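Local atomic coordinates of glutamine--tRNA ligase (Saccharomyces cerevisiae, PDB entry 3TL4), a protein that attaches L-glutamine to tRNA(Gln) at the expense of ATP, the chain here being its appended N-terminal tRNA-binding domain. Residues L10-F16 / L34-K39; L86-A90 / L158-D162. All blocks are in the same frame, centred on the assembly; numbering follows the deposited sequence.

Interaction 1: residues L10-F16 / L34-K39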
loop_
_atom_site.group_PDB
_atom_site.type_symbol
_atom_site.label_atom_id
_atom_site.label_comp_id
_atom_site.label_asym_id
_atom_site.label_seq_id
_atom_site.Cartn_x
_atom_site.Cartn_y
_atom_site.Cartn_z
ATOM N N LEU A 10 -5.123 -19.446 17.327
ATOM C CA LEU A 10 -5.817 -18.230 16.891
ATOM C C LEU A 10 -5.572 -17.913 15.419
ATOM O O LEU A 10 -6.502 -17.608 14.681
ATOM C CB LEU A 10 -5.395 -17.039 17.748
ATOM C CG LEU A 10 -5.942 -15.674 17.331
ATOM C CD1 LEU A 10 -7.464 -15.660 17.406
ATOM C CD2 LEU A 10 -5.346 -14.568 18.198
ATOM N N PHE A 11 -4.313 -17.996 15.006
ATOM C CA PHE A 11 -3.899 -17.620 13.656
ATOM C C PHE A 11 -4.522 -18.491 12.583
ATOM O O PHE A 11 -4.932 -17.996 11.532
ATOM C CB PHE A 11 -2.374 -17.678 13.527
ATOM C CG PHE A 11 -1.655 -16.689 14.404
ATOM C CD1 PHE A 11 -2.346 -15.662 15.028
ATOM C CD2 PHE A 11 -0.291 -16.783 14.601
ATOM C CE1 PHE A 11 -1.681 -14.742 15.834
ATOM C CE2 PHE A 11 0.376 -15.870 15.408
ATOM C CZ PHE A 11 -0.321 -14.849 16.022
ATOM N N SER A 12 -4.581 -19.793 12.834
ATOM C CA SER A 12 -5.171 -20.694 11.857
ATOM C C SER A 12 -6.691 -20.597 11.898
ATOM O O SER A 12 -7.360 -20.896 10.913
ATOM C CB SER A 12 -4.710 -22.127 12.086
ATOM O OG SER A 12 -5.091 -22.560 13.376
ATOM N N GLN A 13 -7.229 -20.167 13.036
ATOM C CA GLN A 13 -8.669 -19.951 13.162
ATOM C C GLN A 13 -9.144 -18.738 12.375
ATOM O O GLN A 13 -10.260 -18.735 11.854
ATOM C CB GLN A 13 -9.079 -19.827 14.625
ATOM C CG GLN A 13 -9.138 -21.167 15.330
ATOM C CD GLN A 13 -9.079 -21.044 16.836
ATOM O OE1 GLN A 13 -8.904 -19.947 17.376
ATOM N NE2 GLN A 13 -9.225 -22.171 17.526
ATOM N N VAL A 14 -8.304 -17.710 12.290
ATOM C CA VAL A 14 -8.627 -16.553 11.460
ATOM C C VAL A 14 -8.298 -16.849 9.985
ATOM O O VAL A 14 -8.596 -16.058 9.087
ATOM C CB VAL A 14 -7.976 -15.247 11.984
ATOM C CG1 VAL A 14 -8.167 -15.138 13.500
ATOM C CG2 VAL A 14 -6.517 -15.172 11.635
ATOM N N GLY A 15 -7.704 -18.013 9.742
ATOM C CA GLY A 15 -7.573 -18.509 8.385
ATOM C C GLY A 15 -6.200 -18.412 7.757
ATOM O O GLY A 15 -6.063 -18.607 6.552
ATOM N N PHE A 16 -5.183 -18.108 8.555
ATOM C CA PHE A 16 -3.817 -18.174 8.053
ATOM C C PHE A 16 -3.537 -19.623 7.720
ATOM O O PHE A 16 -3.915 -20.521 8.475
ATOM C CB PHE A 16 -2.795 -17.655 9.081
ATOM C CG PHE A 16 -2.719 -16.163 9.160
ATOM C CD1 PHE A 16 -2.137 -15.431 8.137
ATOM C CD2 PHE A 16 -3.219 -15.486 10.259
ATOM C CE1 PHE A 16 -2.066 -14.045 8.203
ATOM C CE2 PHE A 16 -3.160 -14.110 10.327
ATOM C CZ PHE A 16 -2.583 -13.385 9.301
ATOM N N LEU A 34 0.663 -9.560 16.600
ATOM C CA LEU A 34 -0.394 -10.084 15.747
ATOM C C LEU A 34 -1.550 -10.590 16.601
ATOM O O LEU A 34 -2.697 -10.230 16.368
ATOM C CB LEU A 34 0.128 -11.177 14.817
ATOM C CG LEU A 34 -0.878 -11.693 13.787
ATOM C CD1 LEU A 34 -1.502 -10.538 13.039
ATOM C CD2 LEU A 34 -0.187 -12.629 12.822
ATOM N N TYR A 35 -1.231 -11.399 17.607
ATOM C CA TYR A 35 -2.220 -11.900 18.564
ATOM C C TYR A 35 -3.041 -10.766 19.186
ATOM O O TYR A 35 -4.278 -10.787 19.150
ATOM C CB TYR A 35 -1.521 -12.711 19.666
ATOM C CG TYR A 35 -2.459 -13.457 20.595
ATOM C CD1 TYR A 35 -2.929 -12.874 21.766
ATOM C CD2 TYR A 35 -2.865 -14.755 20.303
ATOM C CE1 TYR A 35 -3.790 -13.557 22.611
ATOM C CE2 TYR A 35 -3.723 -15.444 21.138
ATOM C CZ TYR A 35 -4.183 -14.844 22.292
ATOM O OH TYR A 35 -5.039 -15.538 23.122
ATOM N N LYS A 36 -2.358 -9.775 19.756
ATOM C CA LYS A 36 -3.072 -8.690 20.428
ATOM C C LYS A 36 -3.902 -7.862 19.449
ATOM O O LYS A 36 -5.006 -7.438 19.778
ATOM C CB LYS A 36 -2.130 -7.791 21.239
ATOM C CG LYS A 36 -1.817 -6.437 20.589
ATOM C CD LYS A 36 -0.936 -5.534 21.473
ATOM C CE LYS A 36 -0.371 -4.318 20.700
ATOM N NZ LYS A 36 -1.315 -3.163 20.604
ATOM N N LEU A 37 -3.372 -7.630 18.250
ATOM C CA LEU A 37 -4.109 -6.905 17.219
ATOM C C LEU A 37 -5.375 -7.660 16.792
ATOM O O LEU A 37 -6.465 -7.085 16.759
ATOM C CB LEU A 37 -3.217 -6.602 16.007
ATOM C CG LEU A 37 -2.013 -5.681 16.253
ATOM C CD1 LEU A 37 -1.036 -5.697 15.076
ATOM C CD2 LEU A 37 -2.432 -4.248 16.602
ATOM N N ILE A 38 -5.235 -8.943 16.471
ATOM C CA ILE A 38 -6.402 -9.775 16.170
ATOM C C ILE A 38 -7.461 -9.796 17.302
ATOM O O ILE A 38 -8.660 -9.859 17.040
ATOM C CB ILE A 38 -5.993 -11.216 15.828
ATOM C CG1 ILE A 38 -5.264 -11.257 14.485
ATOM C CG2 ILE A 38 -7.212 -12.124 15.789
ATOM C CD1 ILE A 38 -4.798 -12.630 14.084
ATOM N N LYS A 39 -7.020 -9.750 18.553
ATOM C CA LYS A 39 -7.944 -9.846 19.686
ATOM C C LYS A 39 -8.746 -8.567 19.948
ATOM O O LYS A 39 -9.732 -8.599 20.675
ATOM C CB LYS A 39 -7.205 -10.267 20.963
ATOM C CG LYS A 39 -6.781 -11.724 21.001
ATOM C CD LYS A 39 -7.976 -12.652 21.155
ATOM C CE LYS A 39 -7.519 -14.044 21.604
ATOM N NZ LYS A 39 -8.634 -15.013 21.803
#

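Interaction 2: residues L86-A90 / L158-D162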
loop_
_atom_site.group_PDB
_atom_site.type_symbol
_atom_site.label_atom_id
_atom_site.label_comp_id
_atom_site.label_asym_id
_atom_site.label_seq_id
_atom_site.Cartn_x
_atom_site.Cartn_y
_atom_site.Cartn_z
ATOM N N LEU A 86 0.716 0.213 1.838
ATOM C CA LEU A 86 1.106 1.613 1.806
ATOM C C LEU A 86 0.249 2.456 2.757
ATOM O O LEU A 86 0.776 3.284 3.487
ATOM C CB LEU A 86 1.005 2.138 0.375
ATOM C CG LEU A 86 1.694 3.470 0.103
ATOM C CD1 LEU A 86 3.195 3.289 0.175
ATOM C CD2 LEU A 86 1.285 4.022 -1.252
ATOM N N GLN A 87 -1.063 2.237 2.757
ATOM C CA GLN A 87 -1.960 2.958 3.672
ATOM C C GLN A 87 -1.729 2.530 5.107
ATOM O O GLN A 87 -1.824 3.344 6.030
ATOM C CB GLN A 87 -3.431 2.720 3.327
ATOM C CG GLN A 87 -3.901 3.387 2.041
ATOM C CD GLN A 87 -5.398 3.272 1.862
ATOM O OE1 GLN A 87 -5.899 2.265 1.373
ATOM N NE2 GLN A 87 -6.121 4.304 2.261
ATOM N N VAL A 88 -1.437 1.249 5.297
ATOM C CA VAL A 88 -1.196 0.741 6.644
ATOM C C VAL A 88 0.107 1.301 7.211
ATOM O O VAL A 88 0.186 1.644 8.390
ATOM C CB VAL A 88 -1.197 -0.791 6.698
ATOM C CG1 VAL A 88 -0.883 -1.273 8.112
ATOM C CG2 VAL A 88 -2.546 -1.318 6.241
ATOM N N ASP A 89 1.126 1.395 6.368
ATOM C CA ASP A 89 2.391 1.986 6.792
ATOM C C ASP A 89 2.201 3.464 7.170
ATOM O O ASP A 89 2.690 3.916 8.205
ATOM C CB ASP A 89 3.472 1.814 5.712
ATOM C CG ASP A 89 4.815 2.415 6.122
ATOM O OD1 ASP A 89 5.551 1.782 6.912
ATOM O OD2 ASP A 89 5.135 3.527 5.654
ATOM N N ALA A 90 1.482 4.209 6.336
ATOM C CA ALA A 90 1.131 5.593 6.658
ATOM C C ALA A 90 0.318 5.730 7.957
ATOM O O ALA A 90 0.604 6.575 8.783
ATOM C CB ALA A 90 0.377 6.237 5.497
ATOM N N LEU A 158 0.283 11.044 -7.211
ATOM C CA LEU A 158 -0.041 9.642 -7.510
ATOM C C LEU A 158 0.320 8.669 -6.388
ATOM O O LEU A 158 0.267 7.454 -6.574
ATOM C CB LEU A 158 0.633 9.196 -8.814
ATOM C CG LEU A 158 0.193 10.029 -10.017
ATOM C CD1 LEU A 158 0.812 9.494 -11.299
ATOM C CD2 LEU A 158 -1.325 10.032 -10.084
ATOM N N LYS A 159 0.696 9.201 -5.236
ATOM C CA LYS A 159 1.042 8.367 -4.090
ATOM C C LYS A 159 0.008 7.282 -3.814
ATOM O O LYS A 159 0.357 6.130 -3.566
ATOM C CB LYS A 159 1.203 9.230 -2.840
ATOM C CG LYS A 159 1.501 8.422 -1.582
ATOM C CD LYS A 159 1.689 9.324 -0.372
ATOM C CE LYS A 159 2.369 8.571 0.769
ATOM N NZ LYS A 159 2.415 9.370 2.025
ATOM N N TRP A 160 -1.266 7.657 -3.857
ATOM C CA TRP A 160 -2.347 6.737 -3.499
ATOM C C TRP A 160 -2.998 6.049 -4.694
ATOM O O TRP A 160 -3.932 5.267 -4.526
ATOM C CB TRP A 160 -3.407 7.466 -2.674
ATOM C CG TRP A 160 -2.845 8.096 -1.435
ATOM C CD1 TRP A 160 -2.821 9.425 -1.126
ATOM C CD2 TRP A 160 -2.200 7.420 -0.348
ATOM N NE1 TRP A 160 -2.221 9.619 0.092
ATOM C CE2 TRP A 160 -1.827 8.405 0.591
ATOM C CE3 TRP A 160 -1.908 6.078 -0.075
ATOM C CZ2 TRP A 160 -1.170 8.090 1.782
ATOM C CZ3 TRP A 160 -1.264 5.768 1.105
ATOM C CH2 TRP A 160 -0.903 6.771 2.023
ATOM N N ALA A 161 -2.505 6.338 -5.895
ATOM C CA ALA A 161 -3.033 5.722 -7.115
ATOM C C ALA A 161 -2.586 4.263 -7.259
ATOM O O ALA A 161 -1.531 3.872 -6.747
ATOM C CB ALA A 161 -2.624 6.546 -8.372
ATOM N N ASP A 162 -3.402 3.465 -7.946
ATOM C CA ASP A 162 -3.052 2.084 -8.276
ATOM C C ASP A 162 -2.002 2.089 -9.380
ATOM O O ASP A 162 -2.269 2.540 -10.484
ATOM C CB ASP A 162 -4.305 1.312 -8.713
ATOM C CG ASP A 162 -4.003 -0.106 -9.191
ATOM O OD1 ASP A 162 -2.865 -0.595 -9.004
ATOM O OD2 ASP A 162 -4.928 -0.735 -9.750
#

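Interaction 1: residues L10-F16 / L34-K39
This is apolar helix-to-helix packing in the all-helical N-terminal part of the tRNA-binding domain. The end of helix 4-13 and the turn after it lie against the last turns of helix 28-39. About 373 Å² is buried, mostly by apolar side chains; Phe11 CE1 also comes 3.8 Å from the backbone N of Tyr35. Ile38 points into the middle. Ile38 CG2 lies 3.9 Å from Leu10 CD1 and 3.9 Å from Val14 CG1, and Ile38 CD1 lies 4.0 Å from Phe11 CD1. Leu34 CD2 sits over one face of the Phe11 ring, 4.0 Å from the centroid, as a CH-pi contact. A Schellman motif ends the first helix: Phe16 N hydrogen-bonds to Phe11 O at 3.0 Å, with a weak hydrogen bond from Gly15 N to Ser12 O at 3.1 Å. Gly15 is the C-prime residue, and its positive phi would bring a CB against the preceding carbonyl. The reversal turns Phe16 back to the interface, where Phe16 CE2 comes 4.2 Å from Leu34 CD2. Toward the solvent side, Leu10 CD2 meets Tyr35 CD2 at 3.3 Å and Lys39 CE at 4.1 Å. Helix 18-24 covers Phe11, Phe16 and Leu34 through Val21 and Ile24.

Interaction 2: residues L86-A90 / L158-D162
Residues 86-90 form a helical turn near the start of helix 85-98, with Ala90 N hydrogen-bonded to Leu86 O at 3.1 Å. Residues 158-162 lie in the loop between helices 145-153 and 166-178. Leu158 to Ala161 make a type I beta turn, closed by the hydrogen bond from Ala161 N to Leu158 O at 3.1 Å. The nearest CA atoms, those of Gln87 and Trp160, are 8.1 Å apart, so side chains bridge the gap. The Trp160 indole reaches the helix. Trp160 CZ3 is 3.9 Å from Leu86 CG and 3.7 Å from Gln87 CG, and Ala90 CB meets the ring edge at Trp160 CH2, 3.7 Å away. Here a loop of the C-terminal helical part meets helix 85-98 of the N-terminal helical part, at their junction, probably near the domain's hinge. Leu86 CD2 also packs 3.3 Å from the backbone O of Lys159. The Gln87 amide hydrogen-bonds elsewhere, NE2 to Ser111 O and OE1 to Lys83 N, while its CG touches the indole. Ile115 also touches Trp160.

How the interactions relate
Interaction 1 is the more buried contact and lies within the N-terminal helical part, its centre about 21 Å from the chain centre. Interaction 2 is a surface contact with its centre only about 5 Å from that of the chain, where the two helical parts of the elongated chain meet. The centres of interactions 1 and 2 are about 25 Å apart, and the two contacts do not touch. They follow one another along the chain and share no segment. Helix 49-62 links their surroundings: it touches Leu34 in interaction 1 and Val88, on the helix of interaction 2. Both contacts are largely apolar. Interaction 1 spreads over several aliphatic and aromatic side chains, while interaction 2 depends mainly on one tryptophan and buries little more than half the area.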